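Local coordinates for nuclear polyadenylated RNA-binding protein NAB2 (Saccharomyces cerevisiae, PDB 2V75) that binds the poly(A) tails of mRNAs and pre-mRNAs, protecting them from exosomal degradation, and helps control tail length and nuclear export, at residues A[85-88]-A[89-93]. Residues are numbered along the deposited sequence; the frame is centred on the assembly and turned at random.
Sequences ENIV and SKIRM
Glu85 meets Ser89 through the backbone: Ser89 N donates to Glu85 O at 2.8 Å, the first of four consecutive i to i+4 bonds, a run that marks alpha helix. One residue on, Asn86 O accepts from Lys90 N, and this donor is tilted from the carbonyl plane. The aliphatic part of Lys90 runs alongside the same oxygen, with Lys90 CG 3.5 Å from Asn86 O.

Ile87 repeats the backbone bond with Ile91 and adds a side-chain contact. With chi1 at -60°, the Ile87 CG2 branch stands opposite the backbone N and meets Ile91 CD1 at 3.9 Å, a plain van der Waals touch. Ile91 CD1 also comes within 3.5 Å of Ile87 O. Both isoleucines pack on Ile13 of helix 7-18, and Ile87 reaches Ala74, Ala77 and Leu78 of helix 61-79 as well, which makes this the inward stripe of the helix.

Val88 O receives Arg92 N at 2.9 Å and 168°, while the two side chains run alongside each other in a common direction. Val88 CG1, anti to the backbone N (chi1 172°), sits over one face of the guanidinium, displaced toward its rim, and comes 3.3 Å from Arg92 NE. The arginine stays straight through its methylenes as far as NE, which carries NE to Glu16 of helix 7-18 in a salt bridge. The whole is an amphipathic, i to i+4 bonded helix, the last of the modelled domain, 84-93, docked on the helical bundle of the PWI-like N-terminal domain of Nab2.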
# COMPACT_ATOMS: atom_id res chain seq x y z
N GLU A 85 2.39 -14.37 -3.46
CA GLU A 85 3.76 -14.74 -3.03
C GLU A 85 4.82 -14.03 -3.84
O GLU A 85 5.74 -13.45 -3.27
CB GLU A 85 4.00 -16.24 -3.17
CG GLU A 85 3.40 -16.99 -2.03
CD GLU A 85 3.64 -18.50 -2.23
OE1 GLU A 85 4.87 -18.97 -2.18
OE2 GLU A 85 2.57 -19.19 -2.41
N ASN A 86 4.69 -14.10 -5.17
CA ASN A 86 5.67 -13.53 -6.08
C ASN A 86 5.76 -12.03 -5.83
O ASN A 86 6.85 -11.43 -5.82
CB ASN A 86 5.31 -13.78 -7.56
CG ASN A 86 5.48 -15.23 -8.00
OD1 ASN A 86 4.82 -15.66 -8.96
ND2 ASN A 86 6.38 -15.98 -7.32
N ILE A 87 4.60 -11.41 -5.58
CA ILE A 87 4.55 -9.98 -5.35
C ILE A 87 5.23 -9.59 -4.02
O ILE A 87 6.02 -8.66 -3.96
CB ILE A 87 3.10 -9.43 -5.44
CG1 ILE A 87 2.52 -9.70 -6.84
CG2 ILE A 87 3.10 -7.96 -5.02
CD1 ILE A 87 1.10 -9.18 -7.01
N VAL A 88 4.91 -10.34 -2.97
CA VAL A 88 5.60 -10.23 -1.69
C VAL A 88 7.11 -10.42 -1.82
O VAL A 88 7.87 -9.62 -1.28
CB VAL A 88 5.04 -11.26 -0.70
CG1 VAL A 88 5.89 -11.29 0.59
CG2 VAL A 88 3.58 -10.94 -0.32
N SER A 89 7.56 -11.45 -2.54
CA SER A 89 8.99 -11.68 -2.69
C SER A 89 9.67 -10.45 -3.33
O SER A 89 10.75 -10.07 -2.90
CB SER A 89 9.29 -13.01 -3.42
OG SER A 89 9.58 -14.01 -2.45
N LYS A 90 9.02 -9.81 -4.29
CA LYS A 90 9.56 -8.63 -4.98
C LYS A 90 9.68 -7.45 -4.00
O LYS A 90 10.71 -6.76 -3.98
CB LYS A 90 8.67 -8.24 -6.17
CG LYS A 90 8.86 -9.09 -7.46
CD LYS A 90 7.73 -8.80 -8.46
CE LYS A 90 7.39 -9.98 -9.36
NZ LYS A 90 8.61 -10.64 -9.89
N ILE A 91 8.65 -7.24 -3.19
CA ILE A 91 8.62 -6.15 -2.22
C ILE A 91 9.69 -6.32 -1.15
O ILE A 91 10.35 -5.35 -0.77
CB ILE A 91 7.23 -6.02 -1.55
CG1 ILE A 91 6.24 -5.40 -2.55
CG2 ILE A 91 7.33 -5.22 -0.22
CD1 ILE A 91 4.80 -5.79 -2.33
N ARG A 92 9.84 -7.56 -0.66
CA ARG A 92 10.86 -7.88 0.33
C ARG A 92 12.29 -7.77 -0.18
O ARG A 92 13.16 -7.29 0.55
CB ARG A 92 10.62 -9.28 0.89
CG ARG A 92 9.41 -9.36 1.83
CD ARG A 92 9.20 -10.78 2.32
NE ARG A 92 7.99 -10.87 3.14
CZ ARG A 92 7.52 -12.01 3.64
NH1 ARG A 92 8.10 -13.17 3.36
NH2 ARG A 92 6.37 -12.04 4.31
N MET A 93 12.54 -8.18 -1.42
CA MET A 93 13.87 -7.99 -2.03
C MET A 93 14.25 -6.51 -1.89
O MET A 93 15.33 -6.18 -1.40
CB MET A 93 13.91 -8.35 -3.52
CG MET A 93 13.48 -9.75 -3.94
SD MET A 93 14.78 -10.97 -4.24
CE MET A 93 14.47 -12.21 -2.98